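Local coordinates for protein purine nucleoside phosphorylase (Schistosoma mansoni, PDB 6B37) that probably catalyses the reversible phosphorolysis of purine nucleosides such as inosine and guanosine, releasing the free base and a pentose 1-phosphate, at residues V193-G198 and L214-V219; I115-G120 and A239-A244. All coordinates share one frame; numbering follows the deposited sequence.

Contact 1. Residues V193-G198 and L214-V219; sequences VYAFNG and LGCDVV. With CGD (1,3-benzothiazol-2-ol), chain H.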
ATOM      1  N   VAL A 193     -14.759   6.025 -13.414  1.00 21.92           N
ATOM      2  CA  VAL A 193     -14.120   5.279 -12.323  1.00 22.27           C
ATOM      3  C   VAL A 193     -13.060   6.153 -11.645  1.00 23.18           C
ATOM      4  O   VAL A 193     -12.194   6.722 -12.327  1.00 21.72           O
ATOM      5  CB  VAL A 193     -13.487   3.993 -12.874  1.00 22.40           C
ATOM      6  CG1 VAL A 193     -12.698   3.265 -11.788  1.00 24.09           C
ATOM      7  CG2 VAL A 193     -14.550   3.050 -13.503  1.00 26.94           C
ATOM      8  N   TYR A 194     -13.124   6.242 -10.304  1.00 21.90           N
ATOM      9  CA  TYR A 194     -12.239   7.068  -9.466  1.00 20.10           C
ATOM     10  C   TYR A 194     -11.107   6.243  -8.845  1.00 19.67           C
ATOM     11  O   TYR A 194     -11.370   5.286  -8.109  1.00 19.30           O
ATOM     12  CB  TYR A 194     -13.057   7.713  -8.358  1.00 21.60           C
ATOM     13  CG  TYR A 194     -12.368   8.637  -7.377  1.00 18.86           C
ATOM     14  CD1 TYR A 194     -12.462  10.010  -7.506  1.00 18.92           C
ATOM     15  CD2 TYR A 194     -11.721   8.137  -6.258  1.00 20.62           C
ATOM     16  CE1 TYR A 194     -11.891  10.869  -6.577  1.00 19.44           C
ATOM     17  CE2 TYR A 194     -11.158   8.989  -5.331  1.00 19.03           C
ATOM     18  CZ  TYR A 194     -11.232  10.350  -5.492  1.00 20.49           C
ATOM     19  OH  TYR A 194     -10.719  11.227  -4.572  1.00 21.26           O
ATOM     20  N   ALA A 195      -9.858   6.626  -9.146  1.00 19.57           N
ATOM     21  CA  ALA A 195      -8.680   6.043  -8.511  1.00 18.37           C
ATOM     22  C   ALA A 195      -8.339   6.821  -7.246  1.00 18.77           C
ATOM     23  O   ALA A 195      -8.186   8.040  -7.291  1.00 18.49           O
ATOM     24  CB  ALA A 195      -7.490   6.093  -9.467  1.00 23.00           C
ATOM     25  N   PHE A 196      -8.199   6.122  -6.118  1.00 18.36           N
ATOM     26  CA  PHE A 196      -7.791   6.726  -4.841  1.00 17.61           C
ATOM     27  C   PHE A 196      -6.264   6.692  -4.720  1.00 17.68           C
ATOM     28  O   PHE A 196      -5.680   5.606  -4.568  1.00 17.55           O
ATOM     29  CB  PHE A 196      -8.458   5.974  -3.690  1.00 17.15           C
ATOM     30  CG  PHE A 196      -8.118   6.484  -2.295  1.00 19.07           C
ATOM     31  CD1 PHE A 196      -7.711   7.781  -2.070  1.00 20.35           C
ATOM     32  CD2 PHE A 196      -8.298   5.634  -1.176  1.00 16.85           C
ATOM     33  CE1 PHE A 196      -7.398   8.246  -0.774  1.00 20.35           C
ATOM     34  CE2 PHE A 196      -8.007   6.090   0.101  1.00 16.83           C
ATOM     35  CZ  PHE A 196      -7.570   7.405   0.318  1.00 18.38           C
ATOM     36  N   ASN A 197      -5.634   7.861  -4.901  1.00 18.17           N
ATOM     37  CA  ASN A 197      -4.217   8.129  -4.613  1.00 17.34           C
ATOM     38  C   ASN A 197      -4.111   8.581  -3.162  1.00 17.09           C
ATOM     39  O   ASN A 197      -4.642   9.638  -2.798  1.00 17.29           O
ATOM     40  CB  ASN A 197      -3.718   9.218  -5.579  1.00 17.68           C
ATOM     41  CG  ASN A 197      -2.365   9.820  -5.186  1.00 18.49           C
ATOM     42  OD1 ASN A 197      -1.535   9.164  -4.549  1.00 20.26           O
ATOM     43  ND2 ASN A 197      -2.130  11.077  -5.589  1.00 19.53           N
ATOM     44  N   GLY A 198      -3.422   7.807  -2.318  1.00 16.41           N
ATOM     45  CA  GLY A 198      -3.333   8.200  -0.915  1.00 17.82           C
ATOM     46  C   GLY A 198      -2.789   9.599  -0.672  1.00 17.68           C
ATOM     47  O   GLY A 198      -3.220  10.287   0.273  1.00 20.33           O
ATOM     48  N   LEU A 214      -4.836   1.212 -16.635  1.00 27.45           N
ATOM     49  CA  LEU A 214      -5.602   0.391 -15.686  1.00 29.09           C
ATOM     50  C   LEU A 214      -7.108   0.648 -15.729  1.00 28.49           C
ATOM     51  O   LEU A 214      -7.853   0.033 -14.954  1.00 32.19           O
ATOM     52  CB  LEU A 214      -5.092   0.612 -14.255  1.00 27.99           C
ATOM     53  CG  LEU A 214      -3.627   0.201 -14.061  1.00 30.58           C
ATOM     54  CD1 LEU A 214      -3.190   0.480 -12.655  1.00 34.91           C
ATOM     55  CD2 LEU A 214      -3.433  -1.283 -14.402  1.00 38.12           C
ATOM     56  N   GLY A 215      -7.571   1.537 -16.590  1.00 29.10           N
ATOM     57  CA  GLY A 215      -8.985   1.805 -16.706  1.00 30.27           C
ATOM     58  C   GLY A 215      -9.516   2.886 -15.790  1.00 35.47           C
ATOM     59  O   GLY A 215     -10.737   2.981 -15.616  1.00 33.35           O
ATOM     60  N   CYS A 216      -8.647   3.712 -15.214  1.00 29.03           N
ATOM     61  CA  CYS A 216      -9.097   4.808 -14.370  1.00 27.24           C
ATOM     62  C   CYS A 216      -9.509   6.009 -15.207  1.00 29.50           C
ATOM     63  O   CYS A 216      -8.850   6.352 -16.195  1.00 28.43           O
ATOM     64  CB  CYS A 216      -7.996   5.226 -13.406  1.00 23.01           C
ATOM     65  SG  CYS A 216      -7.418   3.854 -12.354  1.00 31.03           S
ATOM     66  N   ASP A 217     -10.579   6.682 -14.783  1.00 24.17           N
ATOM     67  CA  ASP A 217     -11.025   7.883 -15.480  1.00 23.50           C
ATOM     68  C   ASP A 217     -10.617   9.184 -14.789  1.00 24.53           C
ATOM     69  O   ASP A 217     -10.374  10.186 -15.476  1.00 24.43           O
ATOM     70  CB  ASP A 217     -12.552   7.856 -15.658  1.00 26.18           C
ATOM     71  CG  ASP A 217     -13.009   6.674 -16.517  1.00 32.18           C
ATOM     72  OD1 ASP A 217     -12.520   6.562 -17.668  1.00 39.71           O
ATOM     73  OD2 ASP A 217     -13.828   5.848 -16.051  1.00 27.32           O
ATOM     74  N   VAL A 218     -10.534   9.182 -13.453  1.00 21.37           N
ATOM     75  CA  VAL A 218     -10.141  10.335 -12.645  1.00 20.31           C
ATOM     76  C   VAL A 218      -9.297   9.822 -11.482  1.00 22.06           C
ATOM     77  O   VAL A 218      -9.334   8.633 -11.139  1.00 19.71           O
ATOM     78  CB  VAL A 218     -11.345  11.154 -12.116  1.00 20.53           C
ATOM     79  CG1 VAL A 218     -12.319  11.516 -13.249  1.00 28.38           C
ATOM     80  CG2 VAL A 218     -12.101  10.437 -11.012  1.00 25.04           C
ATOM     81  N   VAL A 219      -8.569  10.744 -10.840  1.00 20.30           N
ATOM     82  CA  VAL A 219      -7.718  10.413  -9.685  1.00 19.71           C
ATOM     83  C   VAL A 219      -7.855  11.495  -8.607  1.00 19.64           C
ATOM     84  O   VAL A 219      -7.771  12.697  -8.896  1.00 20.36           O
ATOM     85  CB  VAL A 219      -6.235  10.199 -10.105  1.00 19.75           C
ATOM     86  CG1 VAL A 219      -5.634  11.387 -10.852  1.00 21.57           C
ATOM     87  CG2 VAL A 219      -5.378   9.796  -8.908  1.00 22.20           C
TER
HETATM   88  C4  CGD H 307      -6.618  17.942  -8.769  1.00 30.79           C
HETATM   89  C5  CGD H 307      -6.772  17.356  -7.729  1.00 31.95           C
HETATM   90  C6  CGD H 307      -6.163  16.078  -7.313  1.00 23.84           C
HETATM   91  C3  CGD H 307      -6.003  17.656  -9.590  1.00 28.84           C
HETATM   92  C2  CGD H 307      -5.328  16.682  -9.652  1.00 38.40           C
HETATM   93  C1  CGD H 307      -5.214  15.640  -8.617  1.00 24.07           C
HETATM   94  O   CGD H 307      -4.547  12.761  -6.384  1.00 28.13           O
HETATM   95  C   CGD H 307      -5.002  13.947  -6.927  1.00 19.06           C
HETATM   96  S   CGD H 307      -6.053  14.992  -6.165  1.00 25.74           S
HETATM   97  N   CGD H 307      -4.501  14.303  -8.307  1.00 23.75           N
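Val193 and Asp217 meet through both backbone and side chain. Val193 N donates to Asp217 OD2 at 2.8 Å, nearly straight at 167°, and the carboxylate accepts on its anti lone pair. Val193 O takes two donors, Asp217 N at 2.9 Å and Val218 N at 3.2 Å. Ala195 N bonds Val218 O at 2.9 Å. Tyr194 pairs with Val218 and Ala195 with Val219 in parallel register. The tight part lies around this pairing. Val218 CG2 sits 3.6 Å from Tyr194 CD1, meeting the ring obliquely, with the two side chains crossing at about a right angle. On the other sheet face Ala195 CB touches Cys216 SG at 3.7 Å. The looser, partly exposed side is at Gly215, which follows the preceding helix in a Schellman motif; Asp217 is also partly exposed but stays tied to Val193. At the far end Asn197 CB rests on Val219 CG2. With CG anti to the backbone N (chi1 167°), Asn197 sends ND2 to O of the bound benzothiazolol, 3.1 Å away. Strand 189-196, helix 205-213 and strand 218-220 form a beta-alpha-beta unit. Strand 131-139 flanks it beside Tyr194, and helix 140-143 packs on Ala195.

Contact 2. Residues I115-G120 and A239-A244; sequences ITNLAG and AVSLIA. With CGD (1,3-benzothiazol-2-ol), chain H; DMS (dimethyl sulfoxide), chain D.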
ATOM      1  N   ILE A 115     -21.459  13.713  -1.691  1.00 22.43           N
ATOM      2  CA  ILE A 115     -20.027  14.023  -1.587  1.00 23.58           C
ATOM      3  C   ILE A 115     -19.531  14.706  -2.865  1.00 26.22           C
ATOM      4  O   ILE A 115     -19.868  14.273  -3.972  1.00 27.06           O
ATOM      5  CB  ILE A 115     -19.176  12.750  -1.350  1.00 21.01           C
ATOM      6  CG1 ILE A 115     -19.658  11.989  -0.123  1.00 24.70           C
ATOM      7  CG2 ILE A 115     -17.705  13.121  -1.210  1.00 24.75           C
ATOM      8  CD1 ILE A 115     -18.952  10.599   0.072  1.00 26.37           C
ATOM      9  N   THR A 116     -18.714  15.761  -2.715  1.00 23.89           N
ATOM     10  CA  THR A 116     -17.963  16.326  -3.838  1.00 21.91           C
ATOM     11  C   THR A 116     -16.464  16.316  -3.530  1.00 22.21           C
ATOM     12  O   THR A 116     -16.039  16.263  -2.375  1.00 24.12           O
ATOM     13  CB  THR A 116     -18.399  17.760  -4.195  1.00 23.82           C
ATOM     14  OG1 THR A 116     -18.208  18.641  -3.074  1.00 26.23           O
ATOM     15  CG2 THR A 116     -19.884  17.811  -4.648  1.00 28.21           C
ATOM     16  N   ASN A 117     -15.660  16.359  -4.601  1.00 22.94           N
ATOM     17  CA  ASN A 117     -14.204  16.426  -4.484  1.00 20.31           C
ATOM     18  C   ASN A 117     -13.610  17.090  -5.729  1.00 23.91           C
ATOM     19  O   ASN A 117     -14.300  17.280  -6.737  1.00 21.83           O
ATOM     20  CB  ASN A 117     -13.575  15.029  -4.270  1.00 22.53           C
ATOM     21  CG  ASN A 117     -13.808  14.078  -5.417  1.00 24.31           C
ATOM     22  OD1 ASN A 117     -13.387  14.346  -6.537  1.00 25.47           O
ATOM     23  ND2 ASN A 117     -14.397  12.906  -5.132  1.00 27.91           N
ATOM     24  N   LEU A 118     -12.345  17.512  -5.619  1.00 23.15           N
ATOM     25  CA  LEU A 118     -11.540  17.953  -6.759  1.00 20.76           C
ATOM     26  C   LEU A 118     -10.615  16.820  -7.204  1.00 21.71           C
ATOM     27  O   LEU A 118     -10.025  16.124  -6.366  1.00 24.10           O
ATOM     28  CB  LEU A 118     -10.739  19.198  -6.392  1.00 25.62           C
ATOM     29  CG  LEU A 118     -11.574  20.475  -6.526  1.00 34.53           C
ATOM     30  CD1 LEU A 118     -11.123  21.503  -5.531  1.00 59.42           C
ATOM     31  CD2 LEU A 118     -11.465  20.992  -7.960  1.00 32.23           C
ATOM     32  N   ALA A 119     -10.501  16.608  -8.521  1.00 22.33           N
ATOM     33  CA  ALA A 119      -9.788  15.443  -9.041  1.00 23.38           C
ATOM     34  C   ALA A 119      -9.054  15.778 -10.335  1.00 23.16           C
ATOM     35  O   ALA A 119      -9.373  16.750 -11.034  1.00 23.27           O
ATOM     36  CB  ALA A 119     -10.743  14.272  -9.277  1.00 21.03           C
ATOM     37  N   GLY A 120      -8.044  14.961 -10.633  1.00 20.03           N
ATOM     38  CA  GLY A 120      -7.341  15.057 -11.922  1.00 22.23           C
ATOM     39  C   GLY A 120      -7.992  14.171 -12.977  1.00 21.88           C
ATOM     40  O   GLY A 120      -8.446  13.059 -12.686  1.00 22.25           O
ATOM     41  N   ALA A 239     -21.458  10.607  -5.343  1.00 21.46           N
ATOM     42  CA  ALA A 239     -20.148  11.267  -5.297  1.00 19.74           C
ATOM     43  C   ALA A 239     -19.855  11.887  -6.658  1.00 25.64           C
ATOM     44  O   ALA A 239     -19.974  11.209  -7.685  1.00 24.23           O
ATOM     45  CB  ALA A 239     -19.024  10.284  -4.912  1.00 23.09           C
ATOM     46  N   VAL A 240     -19.456  13.169  -6.666  1.00 23.21           N
ATOM     47  CA  VAL A 240     -19.219  13.918  -7.903  1.00 22.75           C
ATOM     48  C   VAL A 240     -17.828  14.555  -7.830  1.00 23.85           C
ATOM     49  O   VAL A 240     -17.497  15.223  -6.839  1.00 25.36           O
ATOM     50  CB  VAL A 240     -20.302  14.988  -8.148  1.00 25.34           C
ATOM     51  CG1 VAL A 240     -20.028  15.773  -9.460  1.00 27.26           C
ATOM     52  CG2 VAL A 240     -21.669  14.329  -8.241  1.00 26.62           C
ATOM     53  N   SER A 241     -17.003  14.317  -8.856  1.00 22.56           N
ATOM     54  CA  SER A 241     -15.689  14.947  -9.002  1.00 23.01           C
ATOM     55  C   SER A 241     -15.766  16.179  -9.915  1.00 22.24           C
ATOM     56  O   SER A 241     -16.399  16.142 -10.978  1.00 25.73           O
ATOM     57  CB  SER A 241     -14.655  13.996  -9.618  1.00 21.43           C
ATOM     58  OG  SER A 241     -14.281  12.953  -8.736  1.00 22.89           O
ATOM     59  N   LEU A 242     -15.116  17.271  -9.497  1.00 22.46           N
ATOM     60  CA  LEU A 242     -14.845  18.421 -10.360  1.00 23.81           C
ATOM     61  C   LEU A 242     -13.423  18.288 -10.895  1.00 24.30           C
ATOM     62  O   LEU A 242     -12.476  18.185 -10.108  1.00 23.80           O
ATOM     63  CB  LEU A 242     -15.001  19.748  -9.607  1.00 25.54           C
ATOM     64  CG  LEU A 242     -14.547  20.991 -10.383  1.00 26.43           C
ATOM     65  CD1 LEU A 242     -15.323  21.231 -11.713  1.00 26.67           C
ATOM     66  CD2 LEU A 242     -14.698  22.227  -9.501  1.00 28.18           C
ATOM     67  N   ILE A 243     -13.278  18.260 -12.217  1.00 23.31           N
ATOM     68  CA  ILE A 243     -11.997  17.985 -12.876  1.00 22.31           C
ATOM     69  C   ILE A 243     -11.191  19.278 -12.957  1.00 24.18           C
ATOM     70  O   ILE A 243     -11.638  20.272 -13.537  1.00 25.95           O
ATOM     71  CB  ILE A 243     -12.214  17.384 -14.280  1.00 27.99           C
ATOM     72  CG1 ILE A 243     -13.023  16.081 -14.204  1.00 27.24           C
ATOM     73  CG2 ILE A 243     -10.883  17.168 -15.018  1.00 26.25           C
ATOM     74  CD1 ILE A 243     -12.447  15.020 -13.223  1.00 24.81           C
ATOM     75  N   ALA A 244      -9.976  19.260 -12.398  1.00 24.28           N
ATOM     76  CA  ALA A 244      -9.132  20.456 -12.417  1.00 26.89           C
ATOM     77  C   ALA A 244      -8.221  20.545 -13.642  1.00 26.11           C
ATOM     78  O   ALA A 244      -7.766  21.643 -13.975  1.00 27.71           O
ATOM     79  CB  ALA A 244      -8.266  20.490 -11.152  1.00 27.53           C
TER
HETATM   80  C4  CGD H 307      -6.618  17.942  -8.769  1.00 30.79           C
HETATM   81  C5  CGD H 307      -6.772  17.356  -7.729  1.00 31.95           C
HETATM   82  C6  CGD H 307      -6.163  16.078  -7.313  1.00 23.84           C
HETATM   83  C3  CGD H 307      -6.003  17.656  -9.590  1.00 28.84           C
HETATM   84  C2  CGD H 307      -5.328  16.682  -9.652  1.00 38.40           C
HETATM   85  C1  CGD H 307      -5.214  15.640  -8.617  1.00 24.07           C
HETATM   86  O   CGD H 307      -4.547  12.761  -6.384  1.00 28.13           O
HETATM   87  C   CGD H 307      -5.002  13.947  -6.927  1.00 19.06           C
HETATM   88  S   CGD H 307      -6.053  14.992  -6.165  1.00 25.74           S
HETATM   89  N   CGD H 307      -4.501  14.303  -8.307  1.00 23.75           N
HETATM   90  S   DMS D 303     -10.774  17.314  -1.895  1.00 36.32           S
HETATM   91  O   DMS D 303     -11.354  18.331  -2.823  1.00 34.54           O
HETATM   92  C1  DMS D 303     -11.556  17.412  -0.298  1.00 32.22           C
HETATM   93  C2  DMS D 303     -10.842  15.662  -2.465  1.00 35.43           C
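Two strands of the central sheet of the phosphorylase fold pair here in parallel, and their C-terminal ends line the site that holds the benzothiazolol. The backbone bonds alternate along the whole pair. Val240 N donates to Ile115 O, and Asn117 N returns to Val240 O. Leu242 N reaches Asn117 O at 2.9 Å, almost straight at 176°. Ala119 N and Ala244 N continue the pattern, on Leu242 O and Ala119 O. The strand axes differ in direction by 36°, which reflects the twist of the sheet.

One side-chain bond crosses the pair. Ser241 OG donates to Asn117 OD1 at 2.8 Å, in the amide plane and on a lone pair. The chi1 of Asn117 (62°) sets CG between its own N and carbonyl carbon, which brings the amide over to Ser241. Asn117 ND2 is held by Thr223 OG1, so both ends of the amide are fixed. Next to this bond Ala119 CB lies 3.8 Å from Ser241 OG. On the opposite face Leu118 and Leu242 lie side by side, with their CD2 atoms 3.8 Å apart.

The ligand's benzo ring meets backbone atoms and a methyl group. Its C2 is 3.4 Å from Gly120 N, and its C4 is 3.9 Å from Ala244 CB. The O of a dimethyl sulfoxide, probably from the crystallisation liquor, accepts from Leu118 N at 3.1 Å and also from Ser35 N. Helix 259-283 covers the face of Thr116, Leu118, Val240 and Leu242. Tyr194 of strand 189-196 packs against Asn117 and Ser241 on the other face, and strand 131-139 borders strand 236-246.

In the fold
From the N terminus the chain passes helix 9-23, four strands and helix 95-108 before strand 112-121, which carries 115-120. It then passes through strand 131-139 to 193-198 on strand 189-196. Helix 205-213 leads on to 214-219, and contact 1 closes this short loop. Strand 236-246 follows with 239-244, and contact 2 closes the longer loop, within which contact 1 is nested. The contacts join directly in the same sheet. Val219 O lies 2.9 Å from Gly120 N, a probable hydrogen bond between the antiparallel strands 218-220 and 112-121. Val218 CG1 also packs on Ile243 CD1. Both contacts touch the benzothiazolol, one at its oxygen-bearing end and the other at its benzo ring.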